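PDB 4JX2: hypothetical protein from Legionella pneumophila subsp. pneumophila, which is of unknown function but carries a DUF5624 domain, is probably secreted, and forms a two-chain assembly. Local coordinates for residues G52-N55 against I56-L60; M141-L144 against L145-I148; Y318-Y321 against N322-W326; F390-A393 against G394-E398. One frame throughout, in Å; residues are numbered along the deposited sequence.

Contact 1. Residues G52-N55 against I56-L60; sequences GKIN and ISQTL
N55 hands the loop over to helix 56-66, and its backbone O is the first acceptor of that helix, taking the amide N of T59 at 3.1 Å. N55 and Q58 form a capping box, each side chain binding the other's main chain. In N55 the side chain folds back over its own backbone, CG lying between N and the carbonyl carbon (chi1 67°), which brings OD1 over the first turn. There OD1 accepts from Q58 N at 2.9 Å, with a C=O...N angle of 174°. The return bond runs from N55 N to Q58 OE1, also 2.9 Å, and the donor lies in the amide plane on a lone pair. The two side chains cross at about a right angle, with their amide planes 54° apart. N55 ND2 donates to D44 OD1, which ties the cap to the preceding loop, while K53 pairs with D40 in a salt bridge. I54 O accepts from Q140 of the second subunit, so the helix start also belongs to the dimer contact. T59 adds a further grip on the N55 carbonyl, its OG1 donating to N55 O at 3.0 Å from above the carbonyl plane.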
loop_
_atom_site.group_PDB
_atom_site.type_symbol
_atom_site.label_atom_id
_atom_site.label_comp_id
_atom_site.label_asym_id
_atom_site.label_seq_id
_atom_site.Cartn_x
_atom_site.Cartn_y
_atom_site.Cartn_z
ATOM N N GLY A 52 -1.301 30.088 -19.798
ATOM C CA GLY A 52 -0.200 31.047 -19.814
ATOM C C GLY A 52 0.463 31.334 -18.482
ATOM O O GLY A 52 1.522 31.966 -18.451
ATOM N N LYS A 53 -0.144 30.874 -17.375
ATOM C CA LYS A 53 0.399 31.132 -16.052
ATOM C C LYS A 53 1.599 30.283 -15.708
ATOM O O LYS A 53 1.632 29.091 -16.022
ATOM C CB LYS A 53 -0.649 30.933 -14.943
ATOM C CG LYS A 53 -0.377 31.921 -13.806
ATOM C CD LYS A 53 -0.973 31.571 -12.503
ATOM C CE LYS A 53 -0.154 32.208 -11.401
ATOM N NZ LYS A 53 -0.291 33.677 -11.324
ATOM N N ILE A 54 2.562 30.903 -15.009
ATOM C CA ILE A 54 3.722 30.236 -14.440
ATOM C C ILE A 54 3.619 30.487 -12.936
ATOM O O ILE A 54 3.791 31.614 -12.485
ATOM C CB ILE A 54 5.087 30.620 -15.068
ATOM C CG1 ILE A 54 5.177 30.105 -16.517
ATOM C CG2 ILE A 54 6.240 30.024 -14.247
ATOM C CD1 ILE A 54 4.920 31.093 -17.522
ATOM N N ASN A 55 3.242 29.446 -12.178
ATOM C CA ASN A 55 3.059 29.569 -10.739
ATOM C C ASN A 55 4.410 29.405 -9.999
ATOM O O ASN A 55 5.455 29.179 -10.633
ATOM C CB ASN A 55 1.974 28.595 -10.226
ATOM C CG ASN A 55 2.278 27.131 -10.293
ATOM O OD1 ASN A 55 3.432 26.681 -10.300
ATOM N ND2 ASN A 55 1.226 26.343 -10.239
ATOM N N ILE A 56 4.376 29.535 -8.657
ATOM C CA ILE A 56 5.574 29.493 -7.826
ATOM C C ILE A 56 6.244 28.071 -7.886
ATOM O O ILE A 56 7.476 27.995 -8.029
ATOM C CB ILE A 56 5.248 30.026 -6.407
ATOM C CG1 ILE A 56 5.078 31.575 -6.479
ATOM C CG2 ILE A 56 6.333 29.656 -5.404
ATOM C CD1 ILE A 56 4.260 32.245 -5.386
ATOM N N SER A 57 5.437 26.977 -7.883
ATOM C CA SER A 57 5.951 25.601 -7.997
ATOM C C SER A 57 6.745 25.410 -9.298
ATOM O O SER A 57 7.857 24.880 -9.257
ATOM C CB SER A 57 4.819 24.585 -7.928
ATOM O OG SER A 57 4.119 24.697 -6.699
ATOM N N GLN A 58 6.213 25.915 -10.428
ATOM C CA GLN A 58 6.846 25.857 -11.751
ATOM C C GLN A 58 8.164 26.652 -11.791
ATOM O O GLN A 58 9.146 26.167 -12.349
ATOM C CB GLN A 58 5.887 26.359 -12.827
ATOM C CG GLN A 58 4.765 25.370 -13.100
ATOM C CD GLN A 58 3.710 25.915 -14.019
ATOM O OE1 GLN A 58 3.223 27.043 -13.867
ATOM N NE2 GLN A 58 3.303 25.090 -14.963
ATOM N N THR A 59 8.190 27.845 -11.176
ATOM C CA THR A 59 9.394 28.673 -11.081
ATOM C C THR A 59 10.464 27.912 -10.292
ATOM O O THR A 59 11.611 27.864 -10.744
ATOM C CB THR A 59 9.059 30.025 -10.460
ATOM O OG1 THR A 59 8.022 30.613 -11.240
ATOM C CG2 THR A 59 10.268 30.953 -10.376
ATOM N N LEU A 60 10.090 27.295 -9.143
ATOM C CA LEU A 60 11.031 26.495 -8.349
ATOM C C LEU A 60 11.611 25.384 -9.197
ATOM O O LEU A 60 12.827 25.210 -9.229
ATOM C CB LEU A 60 10.386 25.900 -7.083
ATOM C CG LEU A 60 11.302 24.995 -6.253
ATOM C CD1 LEU A 60 12.421 25.786 -5.633
ATOM C CD2 LEU A 60 10.535 24.266 -5.190
#

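Contact 2. Residues M141-L144 against L145-I148; sequences MENL and LKDI
N143 stands out from helix 136-155, and K146 and D147, three and four residues on, come up to its amide. From CB its chain leaves with CG anti to the backbone N (chi1 -180°). N143 CG lies 3.7 Å from D147 OD2. Beyond it the amide splits its two ends between the neighbours: OD1 lies beside the end of K146, 3.4 Å from CE and 3.5 Å from NZ, whereas ND2 lies 3.1 Å from D147 OD2. The amide and carboxylate planes stand almost perpendicular, 88° apart. Beneath these side chains run regular alpha-helical i to i+4 bonds, among them D147 N to N143 O at 2.9 Å and L145 N to M141 O at 2.8 Å. On the buried flank, L144 CG packs against I148 CD1 at 3.9 Å; both residues also touch M193 of helix 175-197, and helix 119-131 closes over them as well. The second subunit meets N143 and D147, and its L37 also touches L144 and I148. N143 ND2 gives a weak hydrogen bond to D40 OD1 of that subunit, whose carboxylate comes close to that of D147. D40 pairs with K53 of its own subunit, which probably offsets part of the repulsion between the two carboxylates.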
loop_
_atom_site.group_PDB
_atom_site.type_symbol
_atom_site.label_atom_id
_atom_site.label_comp_id
_atom_site.label_asym_id
_atom_site.label_seq_id
_atom_site.Cartn_x
_atom_site.Cartn_y
_atom_site.Cartn_z
HETATM N N MSE A 141 -11.887 -33.418 -2.282
HETATM C CA MSE A 141 -10.795 -34.218 -1.733
HETATM C C MSE A 141 -10.539 -35.461 -2.586
HETATM O O MSE A 141 -9.370 -35.784 -2.842
HETATM C CB MSE A 141 -11.035 -34.625 -0.280
HETATM C CG MSE A 141 -9.739 -35.069 0.394
HETATM SE SE MSE A 141 -9.953 -35.840 2.139
HETATM C CE MSE A 141 -9.736 -34.295 3.154
ATOM N N GLU A 142 -11.615 -36.137 -3.057
ATOM C CA GLU A 142 -11.478 -37.316 -3.913
ATOM C C GLU A 142 -10.641 -36.964 -5.173
ATOM O O GLU A 142 -9.742 -37.716 -5.559
ATOM C CB GLU A 142 -12.856 -37.851 -4.297
ATOM C CG GLU A 142 -12.817 -39.125 -5.138
ATOM C CD GLU A 142 -12.450 -39.033 -6.617
ATOM O OE1 GLU A 142 -12.766 -38.008 -7.274
ATOM O OE2 GLU A 142 -11.844 -40.009 -7.121
ATOM N N ASN A 143 -10.945 -35.811 -5.793
ATOM C CA ASN A 143 -10.271 -35.330 -6.984
ATOM C C ASN A 143 -8.841 -34.919 -6.665
ATOM O O ASN A 143 -7.933 -35.256 -7.431
ATOM C CB ASN A 143 -11.045 -34.183 -7.588
ATOM C CG ASN A 143 -10.388 -33.662 -8.813
ATOM O OD1 ASN A 143 -10.466 -34.276 -9.897
ATOM N ND2 ASN A 143 -9.672 -32.554 -8.630
ATOM N N LEU A 144 -8.638 -34.213 -5.526
ATOM C CA LEU A 144 -7.324 -33.808 -5.050
ATOM C C LEU A 144 -6.434 -35.058 -4.868
ATOM O O LEU A 144 -5.305 -35.066 -5.367
ATOM C CB LEU A 144 -7.433 -33.004 -3.746
ATOM C CG LEU A 144 -6.127 -32.372 -3.241
ATOM C CD1 LEU A 144 -5.526 -31.417 -4.266
ATOM C CD2 LEU A 144 -6.352 -31.627 -1.949
ATOM N N LEU A 145 -6.967 -36.129 -4.221
ATOM C CA LEU A 145 -6.265 -37.390 -4.004
ATOM C C LEU A 145 -5.916 -38.059 -5.365
ATOM O O LEU A 145 -4.778 -38.503 -5.565
ATOM C CB LEU A 145 -7.119 -38.303 -3.107
ATOM C CG LEU A 145 -6.757 -39.793 -2.990
ATOM C CD1 LEU A 145 -5.308 -40.002 -2.637
ATOM C CD2 LEU A 145 -7.597 -40.449 -1.941
ATOM N N LYS A 146 -6.879 -38.094 -6.295
ATOM C CA LYS A 146 -6.680 -38.628 -7.641
ATOM C C LYS A 146 -5.502 -37.907 -8.341
ATOM O O LYS A 146 -4.605 -38.557 -8.870
ATOM C CB LYS A 146 -7.980 -38.473 -8.449
ATOM C CG LYS A 146 -7.850 -38.829 -9.917
ATOM C CD LYS A 146 -9.160 -38.664 -10.694
ATOM C CE LYS A 146 -9.451 -37.236 -11.100
ATOM N NZ LYS A 146 -10.679 -37.144 -11.926
ATOM N N ASP A 147 -5.493 -36.573 -8.297
ATOM C CA ASP A 147 -4.482 -35.760 -8.973
ATOM C C ASP A 147 -3.083 -35.877 -8.310
ATOM O O ASP A 147 -2.075 -35.806 -9.025
ATOM C CB ASP A 147 -4.964 -34.296 -9.104
ATOM C CG ASP A 147 -6.155 -34.124 -10.064
ATOM O OD1 ASP A 147 -6.306 -34.960 -11.003
ATOM O OD2 ASP A 147 -6.903 -33.142 -9.910
ATOM N N ILE A 148 -3.025 -36.140 -6.980
ATOM C CA ILE A 148 -1.770 -36.371 -6.240
ATOM C C ILE A 148 -1.173 -37.741 -6.640
ATOM O O ILE A 148 0.049 -37.880 -6.725
ATOM C CB ILE A 148 -1.989 -36.251 -4.708
ATOM C CG1 ILE A 148 -2.125 -34.779 -4.310
ATOM C CG2 ILE A 148 -0.866 -36.932 -3.897
ATOM C CD1 ILE A 148 -2.880 -34.559 -3.102
#

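Contact 3. Residues Y318-Y321 against N322-W326; sequences YNYY and NNTVW
Y320 lays its ring against V325 with the methyl CG2 over one face, and Y318 in the same way receives N322 over a face of its own ring. A nearly trans first torsion (chi1 176°) turns the Y320 ring out beside V325, while the Y318 ring stands out beside the helix with N322 over its face. V325 CG2 sits 3.8 Å from the Y320 ring centroid, a CH-pi contact displaced toward the rim on the CE2 and CZ side. T324 meets the same ring obliquely, its CB 3.8 Å from Y320 CD1, and the two side chains cross at about a right angle. Over Y318 the contact is another CH-pi pair, from N322 CB at 4.2 Å to the centroid; the N322 amide continues past the ring with its plane only 28° from it, ND2 lying 3.7 Å from Y318 CE2.

The backbone explains why Y320 meets a residue five positions on. Helix 315-339 widens here into a pi-type turn: V325 N binds Y320 O at 2.8 Å and W326 N binds Y321 O at 2.9 Å. N319 O serves two donors, N323 N and T324 N, marking the passage from i+4 to i+5 bonding.

Outside the turn, K305 adds a cation-pi contact to the Y320 ring. Y318 and Y320 thus offer ring faces to their own helix, while the hydroxyls of Y320 and Y321 bond to the A303-K305 loop and the N322 amide to K257 of strand 257-262, so this turn combines apolar packing with polar tethering.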
loop_
_atom_site.group_PDB
_atom_site.type_symbol
_atom_site.label_atom_id
_atom_site.label_comp_id
_atom_site.label_asym_id
_atom_site.label_seq_id
_atom_site.Cartn_x
_atom_site.Cartn_y
_atom_site.Cartn_z
ATOM N N TYR A 318 7.308 5.834 -21.516
ATOM C CA TYR A 318 8.581 5.981 -20.823
ATOM C C TYR A 318 8.497 7.176 -19.847
ATOM O O TYR A 318 8.821 7.017 -18.663
ATOM C CB TYR A 318 9.758 6.141 -21.811
ATOM C CG TYR A 318 11.100 6.359 -21.132
ATOM C CD1 TYR A 318 11.841 5.285 -20.643
ATOM C CD2 TYR A 318 11.624 7.639 -20.976
ATOM C CE1 TYR A 318 13.073 5.480 -20.014
ATOM C CE2 TYR A 318 12.851 7.849 -20.343
ATOM C CZ TYR A 318 13.575 6.767 -19.864
ATOM O OH TYR A 318 14.787 6.973 -19.240
ATOM N N ASN A 319 8.022 8.349 -20.335
ATOM C CA ASN A 319 7.884 9.552 -19.510
ATOM C C ASN A 319 6.943 9.281 -18.339
ATOM O O ASN A 319 7.143 9.830 -17.252
ATOM C CB ASN A 319 7.413 10.766 -20.346
ATOM C CG ASN A 319 8.418 11.235 -21.390
ATOM O OD1 ASN A 319 9.613 10.899 -21.361
ATOM N ND2 ASN A 319 7.958 12.012 -22.356
ATOM N N TYR A 320 5.953 8.387 -18.547
ATOM C CA TYR A 320 5.010 8.018 -17.505
ATOM C C TYR A 320 5.732 7.338 -16.331
ATOM O O TYR A 320 5.609 7.800 -15.205
ATOM C CB TYR A 320 3.860 7.131 -18.041
ATOM C CG TYR A 320 2.943 6.662 -16.936
ATOM C CD1 TYR A 320 2.089 7.554 -16.285
ATOM C CD2 TYR A 320 3.007 5.356 -16.459
ATOM C CE1 TYR A 320 1.289 7.143 -15.219
ATOM C CE2 TYR A 320 2.199 4.929 -15.405
ATOM C CZ TYR A 320 1.346 5.828 -14.786
ATOM O OH TYR A 320 0.589 5.415 -13.719
ATOM N N TYR A 321 6.470 6.261 -16.588
ATOM C CA TYR A 321 7.141 5.515 -15.525
ATOM C C TYR A 321 8.324 6.286 -14.922
ATOM O O TYR A 321 8.473 6.327 -13.700
ATOM C CB TYR A 321 7.595 4.123 -16.036
ATOM C CG TYR A 321 6.434 3.184 -16.263
ATOM C CD1 TYR A 321 5.604 2.798 -15.209
ATOM C CD2 TYR A 321 6.136 2.708 -17.535
ATOM C CE1 TYR A 321 4.510 1.964 -15.420
ATOM C CE2 TYR A 321 5.060 1.847 -17.752
ATOM C CZ TYR A 321 4.251 1.477 -16.690
ATOM O OH TYR A 321 3.193 0.626 -16.900
ATOM N N ASN A 322 9.134 6.899 -15.776
ATOM C CA ASN A 322 10.341 7.604 -15.401
ATOM C C ASN A 322 10.046 8.904 -14.648
ATOM O O ASN A 322 10.654 9.132 -13.603
ATOM C CB ASN A 322 11.170 7.878 -16.666
ATOM C CG ASN A 322 12.492 8.545 -16.446
ATOM O OD1 ASN A 322 13.339 8.070 -15.695
ATOM N ND2 ASN A 322 12.714 9.646 -17.143
ATOM N N ASN A 323 9.136 9.758 -15.177
ATOM C CA ASN A 323 8.847 11.071 -14.600
ATOM C C ASN A 323 7.554 11.125 -13.773
ATOM O O ASN A 323 7.595 11.600 -12.643
ATOM C CB ASN A 323 8.798 12.134 -15.696
ATOM C CG ASN A 323 10.066 12.268 -16.507
ATOM O OD1 ASN A 323 10.105 11.950 -17.697
ATOM N ND2 ASN A 323 11.129 12.752 -15.888
ATOM N N THR A 324 6.414 10.671 -14.328
ATOM C CA THR A 324 5.118 10.745 -13.654
ATOM C C THR A 324 5.110 9.857 -12.437
ATOM O O THR A 324 4.589 10.273 -11.395
ATOM C CB THR A 324 3.975 10.400 -14.619
ATOM O OG1 THR A 324 4.162 11.105 -15.851
ATOM C CG2 THR A 324 2.591 10.695 -14.040
ATOM N N VAL A 325 5.672 8.644 -12.550
ATOM C CA VAL A 325 5.688 7.712 -11.428
ATOM C C VAL A 325 6.946 7.936 -10.574
ATOM O O VAL A 325 6.846 8.598 -9.547
ATOM C CB VAL A 325 5.504 6.230 -11.842
ATOM C CG1 VAL A 325 5.443 5.335 -10.616
ATOM C CG2 VAL A 325 4.231 6.059 -12.659
ATOM N N TRP A 326 8.117 7.458 -11.022
ATOM C CA TRP A 326 9.363 7.510 -10.261
ATOM C C TRP A 326 9.794 8.940 -9.883
ATOM O O TRP A 326 10.019 9.205 -8.696
ATOM C CB TRP A 326 10.499 6.761 -10.993
ATOM C CG TRP A 326 11.639 6.437 -10.071
ATOM C CD1 TRP A 326 11.741 5.360 -9.239
ATOM C CD2 TRP A 326 12.750 7.290 -9.761
ATOM N NE1 TRP A 326 12.869 5.469 -8.457
ATOM C CE2 TRP A 326 13.489 6.660 -8.732
ATOM C CE3 TRP A 326 13.181 8.542 -10.236
ATOM C CZ2 TRP A 326 14.656 7.221 -8.195
ATOM C CZ3 TRP A 326 14.331 9.098 -9.693
ATOM C CH2 TRP A 326 15.064 8.433 -8.701
#

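Contact 4. Residues F390-A393 against G394-E398; sequences FWMA and GELAE
W391 and E395 lie side by side, one turn apart on helix 386-398, and point the same way. E395 CB sits over one face of the indole, 3.9 Å from the centroid of the six-membered ring, a CH-pi contact. A bend at chi2 of E395 (76°) then takes the chain out beyond the CH2 rim, where E395 CG approaches W391 CH2 at 3.6 Å and the carboxylate plane lies 19° from that of the ring. The carboxylate finds its main partner beyond the helix: OE2 accepts from the backbone N of S407, which fixes the buried carboxylate beside the ring rim. Packing is close on the adjoining flank too: M392, a selenomethionine, sets CG 4.0 Å from L396 CD1, with SE equally far from L396 CG.

The other flank is looser. G394 presents no side chain, and the bond from G394 N to F390 O is long and weak at 3.4 Å, whereas E395 N reaches W391 O at 2.9 Å. A397 contributes little more than its CB, 3.4 Å from A393 O, and E398 at the helix end is exposed to solvent.

In the fold, helix 223-247 supports the tight flank through M232, L236 and M239, and W391 meets F369 and Y358 edge-to-face. On the looser flank, F390 and A397 touch P281 and A285 of helix 279-286.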
loop_
_atom_site.group_PDB
_atom_site.type_symbol
_atom_site.label_atom_id
_atom_site.label_comp_id
_atom_site.label_asym_id
_atom_site.label_seq_id
_atom_site.Cartn_x
_atom_site.Cartn_y
_atom_site.Cartn_z
ATOM N N PHE A 390 12.569 -13.424 2.185
ATOM C CA PHE A 390 13.529 -12.605 2.941
ATOM C C PHE A 390 14.760 -13.419 3.324
ATOM O O PHE A 390 15.875 -12.908 3.198
ATOM C CB PHE A 390 12.890 -11.962 4.183
ATOM C CG PHE A 390 11.925 -10.848 3.846
ATOM C CD1 PHE A 390 10.586 -11.121 3.579
ATOM C CD2 PHE A 390 12.350 -9.526 3.804
ATOM C CE1 PHE A 390 9.700 -10.098 3.232
ATOM C CE2 PHE A 390 11.449 -8.494 3.489
ATOM C CZ PHE A 390 10.140 -8.794 3.179
ATOM N N TRP A 391 14.576 -14.686 3.748
ATOM C CA TRP A 391 15.693 -15.578 4.110
ATOM C C TRP A 391 16.548 -15.973 2.884
ATOM O O TRP A 391 17.776 -15.851 2.942
ATOM C CB TRP A 391 15.208 -16.855 4.837
ATOM C CG TRP A 391 16.349 -17.582 5.473
ATOM C CD1 TRP A 391 16.926 -17.307 6.684
ATOM C CD2 TRP A 391 17.165 -18.593 4.859
ATOM N NE1 TRP A 391 18.032 -18.104 6.873
ATOM C CE2 TRP A 391 18.191 -18.920 5.779
ATOM C CE3 TRP A 391 17.120 -19.269 3.626
ATOM C CZ2 TRP A 391 19.147 -19.914 5.514
ATOM C CZ3 TRP A 391 18.081 -20.230 3.357
ATOM C CH2 TRP A 391 19.067 -20.560 4.304
HETATM N N MSE A 392 15.912 -16.487 1.803
HETATM C CA MSE A 392 16.634 -16.925 0.611
HETATM C C MSE A 392 17.372 -15.748 -0.076
HETATM O O MSE A 392 18.467 -15.970 -0.571
HETATM C CB MSE A 392 15.718 -17.691 -0.361
HETATM C CG MSE A 392 16.470 -18.332 -1.552
HETATM SE SE MSE A 392 17.935 -19.557 -1.071
HETATM C CE MSE A 392 16.938 -21.206 -0.727
ATOM N N ALA A 393 16.829 -14.512 -0.068
ATOM C CA ALA A 393 17.541 -13.370 -0.657
ATOM C C ALA A 393 18.839 -13.106 0.113
ATOM O O ALA A 393 19.883 -12.943 -0.503
ATOM C CB ALA A 393 16.662 -12.133 -0.656
ATOM N N GLY A 394 18.772 -13.160 1.444
ATOM C CA GLY A 394 19.913 -12.956 2.325
ATOM C C GLY A 394 20.966 -14.036 2.229
ATOM O O GLY A 394 22.165 -13.720 2.189
ATOM N N GLU A 395 20.530 -15.319 2.195
ATOM C CA GLU A 395 21.430 -16.478 2.067
ATOM C C GLU A 395 22.182 -16.428 0.750
ATOM O O GLU A 395 23.404 -16.592 0.741
ATOM C CB GLU A 395 20.645 -17.805 2.199
ATOM C CG GLU A 395 21.483 -19.077 2.039
ATOM C CD GLU A 395 22.364 -19.484 3.199
ATOM O OE1 GLU A 395 22.482 -18.693 4.159
ATOM O OE2 GLU A 395 22.938 -20.597 3.150
ATOM N N LEU A 396 21.463 -16.165 -0.355
ATOM C CA LEU A 396 22.075 -16.048 -1.687
ATOM C C LEU A 396 23.104 -14.916 -1.718
ATOM O O LEU A 396 24.217 -15.131 -2.193
ATOM C CB LEU A 396 21.008 -15.842 -2.775
ATOM C CG LEU A 396 20.257 -17.118 -3.224
ATOM C CD1 LEU A 396 19.074 -16.750 -4.109
ATOM C CD2 LEU A 396 21.196 -18.134 -3.916
ATOM N N ALA A 397 22.746 -13.741 -1.149
ATOM C CA ALA A 397 23.615 -12.570 -1.055
ATOM C C ALA A 397 24.898 -12.900 -0.275
ATOM O O ALA A 397 25.991 -12.612 -0.769
ATOM C CB ALA A 397 22.866 -11.421 -0.403
ATOM N N GLU A 398 24.773 -13.561 0.905
ATOM C CA GLU A 398 25.920 -13.968 1.720
ATOM C C GLU A 398 26.896 -14.865 0.938
ATOM O O GLU A 398 28.104 -14.673 1.039
ATOM C CB GLU A 398 25.452 -14.699 2.977
ATOM C CG GLU A 398 26.548 -14.980 3.996
ATOM C CD GLU A 398 26.835 -13.863 4.978
ATOM O OE1 GLU A 398 26.260 -12.758 4.839
ATOM O OE2 GLU A 398 27.631 -14.108 5.913
#

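Overall arrangement
Contacts 1 to 4 follow one another along the chain, each confined to one helix or its start. They are spread over an elongated molecule: contacts 1 and 2 are about 66 Å apart between centres, on opposite sides of the chain's centre. Contact 3 lies about 21 Å from contact 1, centre to centre, on helix 315-339, whose side chains there pack on strands 79-84 and 257-262 of the mixed sheet. Contact 4, about 31 Å from contact 3 between centres, is the nearest to the chain's middle. Residues 52-60 of one subunit meet helix 136-155 of the other, so the distant contacts 1 and 2 come together through the dimer.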